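Local coordinates for protein uridylate kinase (Archaeoglobus fulgidus, PDB 2IJ9) that probably catalyses the reversible transfer of a phosphate from ATP to UMP, giving UDP for pyrimidine nucleotide synthesis, at residues B[131-136]-B[194-199]. The protein carries 1 engineered substitution. Numbering follows the deposited sequence.
Sequences VFINAT and KTYVIL
Phe132 and Thr195 lie side by side on one face of the sheet, pointing the same way, with Thr195 CG2 3.7 Å from Phe132 CD2. That methyl stands anti to its own backbone N, which sets it 3.4 Å from Phe132 O and beside the ring, while Thr195 OG1 hydrogen-bonds to Ile193 O. An alanine here would probably leave the CD2 side of the Phe132 ring without its methyl neighbour and the Ile193 carbonyl without this hydrogen-bond partner. On the other face stands the Tyr196 ring, and Val131 CG2 comes to its edge, near the ring plane, 3.8 Å from CD1. Farther along, the side chains of Ile133 and Ile198 cross obliquely, CG2 to CD1 at 3.9 Å, and helix 202-209 covers this side. Beneath the side chains, segments 131-136 and 194-199 run parallel in matched register, joined by five backbone hydrogen bonds from Phe132 N to Lys194 O (2.9 Å) through Thr136 N to Ile198 O (2.7 Å). Strand 2-7 flanks 131-136 on its other edge, within the central sheet of the amino acid kinase fold. Across the contact the hydrogen bonds are all backbone to backbone, while the side chains described meet mainly through carbon atoms, a buried pairing that ends at Thr136, predicted to bind ATP.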
ATOM      1  N   VAL B 131      19.805  26.020   8.328  1.00 85.99           N
ATOM      2  CA  VAL B 131      19.568  24.838   9.144  1.00 81.38           C
ATOM      3  C   VAL B 131      19.144  23.640   8.294  1.00 84.32           C
ATOM      4  O   VAL B 131      18.223  23.730   7.463  1.00 84.33           O
ATOM      5  CB  VAL B 131      18.551  25.132  10.318  1.00 82.61           C
ATOM      6  CG1 VAL B 131      17.190  25.635   9.792  1.00 82.85           C
ATOM      7  CG2 VAL B 131      18.397  23.933  11.244  1.00 64.38           C
ATOM      8  N   PHE B 132      19.851  22.530   8.500  1.00 82.38           N
ATOM      9  CA  PHE B 132      19.500  21.253   7.890  1.00 81.84           C
ATOM     10  C   PHE B 132      18.756  20.349   8.876  1.00 85.57           C
ATOM     11  O   PHE B 132      19.360  19.781   9.777  1.00 97.67           O
ATOM     12  CB  PHE B 132      20.758  20.551   7.385  1.00 61.95           C
ATOM     13  CG  PHE B 132      20.508  19.186   6.800  1.00 77.38           C
ATOM     14  CD1 PHE B 132      19.284  18.859   6.215  1.00 56.31           C
ATOM     15  CD2 PHE B 132      21.523  18.235   6.800  1.00 80.00           C
ATOM     16  CE1 PHE B 132      19.069  17.600   5.683  1.00108.51           C
ATOM     17  CE2 PHE B 132      21.319  16.977   6.252  1.00 99.93           C
ATOM     18  CZ  PHE B 132      20.092  16.660   5.689  1.00 84.53           C
ATOM     19  N   ILE B 133      17.450  20.201   8.674  1.00 82.54           N
ATOM     20  CA  ILE B 133      16.619  19.364   9.528  1.00 68.19           C
ATOM     21  C   ILE B 133      16.364  17.991   8.890  1.00 68.28           C
ATOM     22  O   ILE B 133      15.627  17.859   7.903  1.00 70.05           O
ATOM     23  CB  ILE B 133      15.297  20.069   9.856  1.00 73.00           C
ATOM     24  CG1 ILE B 133      15.585  21.455  10.432  1.00 70.05           C
ATOM     25  CG2 ILE B 133      14.466  19.231  10.824  1.00 67.08           C
ATOM     26  CD1 ILE B 133      14.350  22.243  10.754  1.00 85.03           C
ATOM     27  N   ASN B 134      16.991  16.972   9.462  1.00 62.85           N
ATOM     28  CA  ASN B 134      16.902  15.613   8.938  1.00 71.16           C
ATOM     29  C   ASN B 134      15.828  14.765   9.667  1.00 75.80           C
ATOM     30  O   ASN B 134      16.122  14.075  10.654  1.00 84.49           O
ATOM     31  CB  ASN B 134      18.284  14.944   8.988  1.00 50.01           C
ATOM     32  CG  ASN B 134      18.301  13.607   8.309  1.00 91.85           C
ATOM     33  OD1 ASN B 134      17.571  13.374   7.337  1.00122.57           O
ATOM     34  ND2 ASN B 134      19.136  12.709   8.811  1.00109.32           N
ATOM     35  N   ALA B 135      14.591  14.826   9.173  1.00 73.33           N
ATOM     36  CA  ALA B 135      13.460  14.158   9.812  1.00 62.64           C
ATOM     37  C   ALA B 135      13.417  12.671   9.494  1.00 74.85           C
ATOM     38  O   ALA B 135      12.903  12.267   8.448  1.00 87.48           O
ATOM     39  CB  ALA B 135      12.174  14.807   9.390  1.00 53.34           C
ATOM     40  N   THR B 136      13.943  11.865  10.411  1.00 77.10           N
ATOM     41  CA  THR B 136      13.987  10.416  10.252  1.00 80.56           C
ATOM     42  C   THR B 136      12.930   9.710  11.135  1.00 87.60           C
ATOM     43  O   THR B 136      12.100  10.368  11.771  1.00 80.74           O
ATOM     44  CB  THR B 136      15.441   9.865  10.462  1.00 79.85           C
ATOM     45  OG1 THR B 136      15.453   8.434  10.360  1.00109.60           O
ATOM     46  CG2 THR B 136      16.017  10.288  11.809  1.00 60.18           C
ATOM     47  N   LYS B 194      24.322  24.015  10.784  1.00 91.97           N
ATOM     48  CA  LYS B 194      23.610  23.481  11.947  1.00 93.65           C
ATOM     49  C   LYS B 194      22.572  22.448  11.532  1.00100.32           C
ATOM     50  O   LYS B 194      21.589  22.770  10.853  1.00 99.15           O
ATOM     51  CB  LYS B 194      22.933  24.600  12.739  1.00 95.17           C
ATOM     52  CG  LYS B 194      22.441  24.185  14.124  1.00 79.47           C
ATOM     53  CD  LYS B 194      21.159  24.934  14.471  1.00 95.61           C
ATOM     54  CE  LYS B 194      20.847  24.912  15.970  1.00 89.54           C
ATOM     55  NZ  LYS B 194      21.525  26.009  16.719  1.00136.40           N
ATOM     56  N   THR B 195      22.814  21.209  11.953  1.00 96.72           N
ATOM     57  CA  THR B 195      21.981  20.070  11.584  1.00 92.28           C
ATOM     58  C   THR B 195      21.140  19.544  12.757  1.00 86.14           C
ATOM     59  O   THR B 195      21.492  19.708  13.924  1.00109.74           O
ATOM     60  CB  THR B 195      22.842  18.952  10.933  1.00 79.25           C
ATOM     61  OG1 THR B 195      23.494  19.492   9.778  1.00 84.18           O
ATOM     62  CG2 THR B 195      21.990  17.764  10.488  1.00100.33           C
ATOM     63  N   TYR B 196      20.002  18.956  12.426  1.00 76.20           N
ATOM     64  CA  TYR B 196      19.183  18.235  13.370  1.00 81.03           C
ATOM     65  C   TYR B 196      19.001  16.818  12.838  1.00 88.41           C
ATOM     66  O   TYR B 196      18.940  16.599  11.621  1.00 91.11           O
ATOM     67  CB  TYR B 196      17.827  18.916  13.519  1.00 76.87           C
ATOM     68  CG  TYR B 196      17.857  20.121  14.421  1.00101.92           C
ATOM     69  CD1 TYR B 196      18.321  21.349  13.962  1.00 93.91           C
ATOM     70  CD2 TYR B 196      17.418  20.033  15.741  1.00 98.12           C
ATOM     71  CE1 TYR B 196      18.344  22.456  14.789  1.00105.69           C
ATOM     72  CE2 TYR B 196      17.435  21.135  16.579  1.00110.03           C
ATOM     73  CZ  TYR B 196      17.900  22.345  16.100  1.00111.02           C
ATOM     74  OH  TYR B 196      17.920  23.440  16.936  1.00115.24           O
ATOM     75  N   VAL B 197      18.954  15.856  13.754  1.00 78.79           N
ATOM     76  CA  VAL B 197      18.589  14.483  13.422  1.00 69.88           C
ATOM     77  C   VAL B 197      17.422  14.104  14.334  1.00 71.56           C
ATOM     78  O   VAL B 197      17.593  13.992  15.552  1.00 79.75           O
ATOM     79  CB  VAL B 197      19.777  13.528  13.627  1.00 57.46           C
ATOM     80  CG1 VAL B 197      19.311  12.074  13.515  1.00 62.57           C
ATOM     81  CG2 VAL B 197      20.872  13.838  12.603  1.00 61.16           C
ATOM     82  N   ILE B 198      16.229  13.950  13.768  1.00 67.66           N
ATOM     83  CA  ILE B 198      15.047  13.897  14.616  1.00 81.29           C
ATOM     84  C   ILE B 198      14.007  12.861  14.205  1.00 87.44           C
ATOM     85  O   ILE B 198      14.005  12.388  13.072  1.00 96.43           O
ATOM     86  CB  ILE B 198      14.382  15.290  14.749  1.00 64.77           C
ATOM     87  CG1 ILE B 198      13.935  15.807  13.377  1.00 82.59           C
ATOM     88  CG2 ILE B 198      15.330  16.259  15.470  1.00 49.25           C
ATOM     89  CD1 ILE B 198      12.870  16.897  13.446  1.00 89.40           C
ATOM     90  N   LEU B 199      13.136  12.499  15.142  1.00 72.43           N
ATOM     91  CA  LEU B 199      11.943  11.768  14.796  1.00 80.77           C
ATOM     92  C   LEU B 199      10.990  12.696  14.023  1.00 84.36           C
ATOM     93  O   LEU B 199      10.471  13.688  14.555  1.00 80.64           O
ATOM     94  CB  LEU B 199      11.301  11.164  16.044  1.00 82.47           C
ATOM     95  CG  LEU B 199      10.189  10.169  15.714  1.00 98.43           C
ATOM     96  CD1 LEU B 199      10.391   8.873  16.477  1.00102.62           C
ATOM     97  CD2 LEU B 199       8.778  10.769  15.927  1.00 79.50           C
TER